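Glutathione S-transferase domain (Xanthobacter autotrophicus, PDB 4HZ2) binds glutathione and probably acts as a glutathione transferase, conjugating its thiol to electrophilic substrates. Local coordinates at residues N29-L43 with P214-L226. Sequence-based numbering, arbitrary orientation.
With GSH (glutathione), chain F.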
loop_
_atom_site.group_PDB
_atom_site.type_symbol
_atom_site.label_atom_id
_atom_site.label_comp_id
_atom_site.label_asym_id
_atom_site.label_seq_id
_atom_site.Cartn_x
_atom_site.Cartn_y
_atom_site.Cartn_z
ATOM N N ASN B 29 -4.998 5.685 20.221
ATOM C CA ASN B 29 -6.282 6.373 20.194
ATOM C C ASN B 29 -6.171 7.585 19.261
ATOM O O ASN B 29 -5.258 8.397 19.422
ATOM C CB ASN B 29 -6.613 6.841 21.614
ATOM C CG ASN B 29 -8.047 7.311 21.758
ATOM O OD1 ASN B 29 -8.859 7.139 20.853
ATOM N ND2 ASN B 29 -8.371 7.885 22.913
ATOM N N GLY B 30 -7.092 7.710 18.306
ATOM C CA GLY B 30 -7.060 8.794 17.320
ATOM C C GLY B 30 -6.516 8.394 15.952
ATOM O O GLY B 30 -6.728 9.079 14.966
ATOM N N SER B 31 -5.797 7.289 15.881
ATOM C CA SER B 31 -5.234 6.785 14.617
ATOM C C SER B 31 -6.288 6.184 13.695
ATOM O O SER B 31 -7.075 5.304 14.085
ATOM C CB SER B 31 -4.205 5.692 14.915
ATOM O OG SER B 31 -3.868 4.952 13.734
ATOM N N GLY B 32 -6.321 6.678 12.452
ATOM C CA GLY B 32 -7.224 6.150 11.437
ATOM C C GLY B 32 -6.881 4.721 11.076
ATOM O O GLY B 32 -7.785 3.912 10.823
ATOM N N ASN B 33 -5.587 4.404 11.011
ATOM C CA ASN B 33 -5.198 3.012 10.682
ATOM C C ASN B 33 -5.669 2.044 11.763
ATOM O O ASN B 33 -6.115 0.933 11.449
ATOM C CB ASN B 33 -3.695 2.879 10.425
ATOM C CG ASN B 33 -3.277 3.562 9.128
ATOM O OD1 ASN B 33 -3.960 3.435 8.103
ATOM N ND2 ASN B 33 -2.172 4.319 9.169
ATOM N N CYS B 34 -5.614 2.478 13.020
ATOM C CA CYS B 34 -6.080 1.644 14.127
ATOM C C CYS B 34 -7.603 1.567 14.131
ATOM O O CYS B 34 -8.164 0.504 14.412
ATOM C CB CYS B 34 -5.540 2.200 15.448
ATOM S SG CYS B 34 -3.716 2.050 15.505
ATOM N N TRP B 35 -8.270 2.674 13.783
ATOM C CA TRP B 35 -9.713 2.664 13.615
ATOM C C TRP B 35 -10.154 1.564 12.614
ATOM O O TRP B 35 -11.193 0.911 12.826
ATOM C CB TRP B 35 -10.232 4.062 13.198
ATOM C CG TRP B 35 -11.674 4.107 12.834
ATOM C CD1 TRP B 35 -12.735 4.442 13.652
ATOM C CD2 TRP B 35 -12.238 3.826 11.542
ATOM N NE1 TRP B 35 -13.920 4.363 12.945
ATOM C CE2 TRP B 35 -13.638 3.999 11.647
ATOM C CE3 TRP B 35 -11.694 3.426 10.308
ATOM C CZ2 TRP B 35 -14.499 3.797 10.563
ATOM C CZ3 TRP B 35 -12.555 3.225 9.228
ATOM C CH2 TRP B 35 -13.941 3.416 9.366
ATOM N N LYS B 36 -9.403 1.379 11.512
ATOM C CA LYS B 36 -9.773 0.358 10.511
ATOM C C LYS B 36 -9.909 -0.999 11.194
ATOM O O LYS B 36 -10.860 -1.749 10.932
ATOM C CB LYS B 36 -8.730 0.207 9.399
ATOM C CG LYS B 36 -8.583 1.451 8.504
ATOM C CD LYS B 36 -7.321 1.347 7.663
ATOM C CE LYS B 36 -7.005 2.576 6.833
ATOM N NZ LYS B 36 -5.715 2.387 6.102
ATOM N N ALA B 37 -8.921 -1.311 12.034
ATOM C CA ALA B 37 -8.882 -2.620 12.680
ATOM C C ALA B 37 -10.058 -2.755 13.652
ATOM O O ALA B 37 -10.787 -3.760 13.612
ATOM C CB ALA B 37 -7.554 -2.874 13.412
ATOM N N ALA B 38 -10.247 -1.772 14.535
ATOM C CA ALA B 38 -11.360 -1.843 15.484
ATOM C C ALA B 38 -12.702 -1.917 14.744
ATOM O O ALA B 38 -13.613 -2.687 15.133
ATOM C CB ALA B 38 -11.339 -0.671 16.458
ATOM N N GLN B 39 -12.845 -1.107 13.698
ATOM C CA GLN B 39 -14.110 -1.042 13.007
ATOM C C GLN B 39 -14.468 -2.354 12.317
ATOM O O GLN B 39 -15.628 -2.795 12.387
ATOM C CB GLN B 39 -14.068 0.093 11.966
ATOM C CG GLN B 39 -15.376 0.324 11.227
ATOM C CD GLN B 39 -16.479 0.833 12.158
ATOM O OE1 GLN B 39 -16.622 2.056 12.414
ATOM N NE2 GLN B 39 -17.267 -0.094 12.668
ATOM N N ILE B 40 -13.508 -2.995 11.633
ATOM C CA ILE B 40 -13.855 -4.266 10.980
ATOM C C ILE B 40 -14.082 -5.385 12.012
ATOM O O ILE B 40 -14.925 -6.254 11.802
ATOM C CB ILE B 40 -12.803 -4.700 9.931
ATOM C CG1 ILE B 40 -13.367 -5.771 9.013
ATOM C CG2 ILE B 40 -11.491 -5.107 10.592
ATOM C CD1 ILE B 40 -14.547 -5.297 8.184
ATOM N N LEU B 41 -13.342 -5.372 13.116
ATOM C CA LEU B 41 -13.611 -6.360 14.188
ATOM C C LEU B 41 -15.024 -6.215 14.762
ATOM O O LEU B 41 -15.751 -7.204 14.976
ATOM C CB LEU B 41 -12.563 -6.270 15.301
ATOM C CG LEU B 41 -11.180 -6.747 14.882
ATOM C CD1 LEU B 41 -10.189 -6.635 16.028
ATOM C CD2 LEU B 41 -11.253 -8.187 14.403
ATOM N N SER B 42 -15.436 -4.979 14.994
ATOM C CA SER B 42 -16.765 -4.754 15.536
ATOM C C SER B 42 -17.840 -5.128 14.504
ATOM O O SER B 42 -18.842 -5.759 14.867
ATOM C CB SER B 42 -16.933 -3.318 16.072
ATOM O OG SER B 42 -17.020 -2.353 15.037
ATOM N N LEU B 43 -17.626 -4.775 13.230
ATOM C CA LEU B 43 -18.591 -5.090 12.161
ATOM C C LEU B 43 -18.769 -6.600 11.974
ATOM O O LEU B 43 -19.841 -7.079 11.581
ATOM C CB LEU B 43 -18.167 -4.452 10.822
ATOM C CG LEU B 43 -18.366 -2.939 10.775
ATOM C CD1 LEU B 43 -17.630 -2.348 9.577
ATOM C CD2 LEU B 43 -19.864 -2.628 10.712
ATOM N N PRO B 214 -25.197 1.144 9.475
ATOM C CA PRO B 214 -25.258 0.529 10.795
ATOM C C PRO B 214 -23.888 0.034 11.271
ATOM O O PRO B 214 -23.133 -0.572 10.505
ATOM C CB PRO B 214 -26.218 -0.665 10.593
ATOM C CG PRO B 214 -27.022 -0.321 9.390
ATOM C CD PRO B 214 -26.120 0.514 8.520
ATOM N N GLY B 215 -23.546 0.332 12.520
ATOM C CA GLY B 215 -22.294 -0.168 13.088
ATOM C C GLY B 215 -21.057 0.691 12.880
ATOM O O GLY B 215 -20.015 0.397 13.472
ATOM N N ILE B 216 -21.154 1.752 12.067
ATOM C CA ILE B 216 -20.012 2.625 11.822
ATOM C C ILE B 216 -19.935 3.713 12.892
ATOM O O ILE B 216 -20.938 4.384 13.193
ATOM C CB ILE B 216 -20.082 3.286 10.407
ATOM C CG1 ILE B 216 -20.110 2.211 9.320
ATOM C CG2 ILE B 216 -18.930 4.249 10.191
ATOM C CD1 ILE B 216 -18.859 1.375 9.221
ATOM N N ASN B 217 -18.739 3.870 13.461
ATOM C CA ASN B 217 -18.452 4.875 14.470
ATOM C C ASN B 217 -17.371 5.834 13.985
ATOM O O ASN B 217 -16.443 5.430 13.293
ATOM C CB ASN B 217 -17.951 4.182 15.738
ATOM C CG ASN B 217 -18.750 2.932 16.048
ATOM O OD1 ASN B 217 -19.942 3.041 16.388
ATOM N ND2 ASN B 217 -18.119 1.734 15.923
ATOM N N LEU B 218 -17.494 7.097 14.369
ATOM C CA LEU B 218 -16.529 8.119 13.999
ATOM C C LEU B 218 -15.399 8.235 15.006
ATOM O O LEU B 218 -15.571 7.904 16.194
ATOM C CB LEU B 218 -17.227 9.473 13.881
ATOM C CG LEU B 218 -18.535 9.507 13.083
ATOM C CD1 LEU B 218 -19.149 10.907 13.056
ATOM C CD2 LEU B 218 -18.272 9.019 11.652
ATOM N N ILE B 219 -14.237 8.685 14.535
ATOM C CA ILE B 219 -13.177 9.103 15.448
ATOM C C ILE B 219 -13.553 10.490 15.987
ATOM O O ILE B 219 -13.765 11.446 15.209
ATOM C CB ILE B 219 -11.786 9.153 14.745
ATOM C CG1 ILE B 219 -11.459 7.799 14.105
ATOM C CG2 ILE B 219 -10.695 9.585 15.739
ATOM C CD1 ILE B 219 -10.188 7.820 13.250
ATOM N N PRO B 220 -13.644 10.623 17.323
ATOM C CA PRO B 220 -13.938 11.973 17.853
ATOM C C PRO B 220 -12.807 12.959 17.496
ATOM O O PRO B 220 -11.680 12.531 17.187
ATOM C CB PRO B 220 -14.029 11.746 19.370
ATOM C CG PRO B 220 -14.250 10.245 19.542
ATOM C CD PRO B 220 -13.476 9.627 18.399
ATOM N N PRO B 221 -13.092 14.274 17.561
ATOM C CA PRO B 221 -12.044 15.251 17.250
ATOM C C PRO B 221 -10.805 15.052 18.127
ATOM O O PRO B 221 -10.923 14.841 19.344
ATOM C CB PRO B 221 -12.724 16.602 17.556
ATOM C CG PRO B 221 -14.186 16.326 17.411
ATOM C CD PRO B 221 -14.364 14.925 17.927
ATOM N N LEU B 222 -9.625 15.142 17.531
ATOM C CA LEU B 222 -8.370 14.945 18.271
ATOM C C LEU B 222 -8.261 15.855 19.483
ATOM O O LEU B 222 -7.762 15.438 20.528
ATOM C CB LEU B 222 -7.170 15.162 17.348
ATOM C CG LEU B 222 -6.927 14.067 16.303
ATOM C CD1 LEU B 222 -5.638 14.357 15.550
ATOM C CD2 LEU B 222 -6.865 12.704 17.006
ATOM N N ASP B 223 -8.728 17.097 19.352
ATOM C CA ASP B 223 -8.710 18.039 20.465
ATOM C C ASP B 223 -9.424 17.527 21.713
ATOM O O ASP B 223 -9.165 18.006 22.810
ATOM C CB ASP B 223 -9.363 19.354 20.049
ATOM C CG ASP B 223 -8.434 20.235 19.248
ATOM O OD1 ASP B 223 -7.307 19.786 18.939
ATOM O OD2 ASP B 223 -8.824 21.384 18.944
ATOM N N GLU B 224 -10.326 16.565 21.528
ATOM C CA GLU B 224 -11.191 16.076 22.607
ATOM C C GLU B 224 -10.720 14.764 23.176
ATOM O O GLU B 224 -11.218 14.337 24.221
ATOM C CB GLU B 224 -12.618 15.879 22.107
ATOM C CG GLU B 224 -13.253 17.163 21.618
ATOM C CD GLU B 224 -13.284 18.249 22.690
ATOM O OE1 GLU B 224 -13.163 17.928 23.912
ATOM O OE2 GLU B 224 -13.460 19.429 22.307
ATOM N N ILE B 225 -9.832 14.078 22.465
ATOM C CA ILE B 225 -9.387 12.770 22.943
ATOM C C ILE B 225 -7.904 12.634 23.252
ATOM O O ILE B 225 -7.509 11.656 23.934
ATOM C CB ILE B 225 -9.830 11.638 21.997
ATOM C CG1 ILE B 225 -9.236 11.863 20.595
ATOM C CG2 ILE B 225 -11.358 11.535 21.986
ATOM C CD1 ILE B 225 -9.358 10.649 19.703
ATOM N N LEU B 226 -7.097 13.595 22.802
ATOM C CA LEU B 226 -5.661 13.567 23.038
ATOM C C LEU B 226 -5.253 14.400 24.244
ATOM O O LEU B 226 -5.812 15.473 24.474
ATOM C CB LEU B 226 -4.903 14.111 21.819
ATOM C CG LEU B 226 -4.955 13.339 20.505
ATOM C CD1 LEU B 226 -3.987 13.990 19.536
ATOM C CD2 LEU B 226 -4.603 11.870 20.710
HETATM N N1 GSH F . 1.082 0.527 6.424
HETATM C CA1 GSH F . 0.745 0.645 7.887
HETATM C C1 GSH F . -0.705 0.302 8.145
HETATM O O11 GSH F . -0.995 -0.386 9.163
HETATM O O12 GSH F . -1.590 0.734 7.336
HETATM C CB1 GSH F . 1.026 2.045 8.425
HETATM C CG1 GSH F . 0.672 2.076 9.898
HETATM C CD1 GSH F . 1.285 3.262 10.608
HETATM O OE1 GSH F . 1.826 4.165 9.964
HETATM N N2 GSH F . 1.173 3.254 11.949
HETATM C CA2 GSH F . 1.664 4.366 12.762
HETATM C C2 GSH F . 2.792 3.919 13.655
HETATM O O2 GSH F . 2.739 2.815 14.235
HETATM C CB2 GSH F . 0.468 5.058 13.476
HETATM S SG2 GSH F . -0.957 5.534 12.398
HETATM N N3 GSH F . 3.839 4.741 13.791
HETATM C CA3 GSH F . 5.216 4.252 13.814
HETATM C C3 GSH F . 5.937 4.427 15.133
HETATM O O31 GSH F . 7.068 3.900 15.269
HETATM O O32 GSH F . 5.386 5.091 16.038
HETATM O O HOH W 1 -14.977 2.181 15.186
HETATM O O HOH W 2 -19.760 -2.127 14.310
#
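Q39 reaches off helix 32-43 and grips the chain at G215-N217 with both ends of its amide. Start at CB, which lies over the centre of the W35 ring, 3.9 Å above its plane. CG stands anti to the backbone N (chi1 -176°), and the chain then bends at chi2, turning the amide onto the 214-226 backbone; CD packs on I216 CD1, a side chain crossing at about a right angle. At the tip OE1 takes N217 N on an in-plane lone pair, at 3.0 Å and almost straight (174°), while NE2 donates an N-H to G215 O at 2.9 Å in a more bent bond. Putting a leucine here would probably leave N217 N and G215 O without these partners and let the loop drift from the helix. Two residues past G215, N217 O sits at the indole edge and accepts from W35 NE1 at 2.8 Å. Farther along, I219 leans its CG1 on W35 CD1 (3.6 Å) and sends CD1 to G32 CA. G30 is wedged among I219, L222 and I225, where a side chain would collide with L222 CD2. One residue on, S31 caps the helix by accepting from C34 N, its OG 3.3 Å from the glutathione sulfur SG2. The tail thus runs alongside the first helix of the thioredoxin-like N-terminal domain, and its I219 and L222 also meet R131 of helix 107-137. Y186 and A185 of helix 178-187 touch S31 and W35. Within the N-terminal domain, helix 32-43 follows strand 24-27 of the four-stranded sheet, and helix 88-96 packs against A37 and I40.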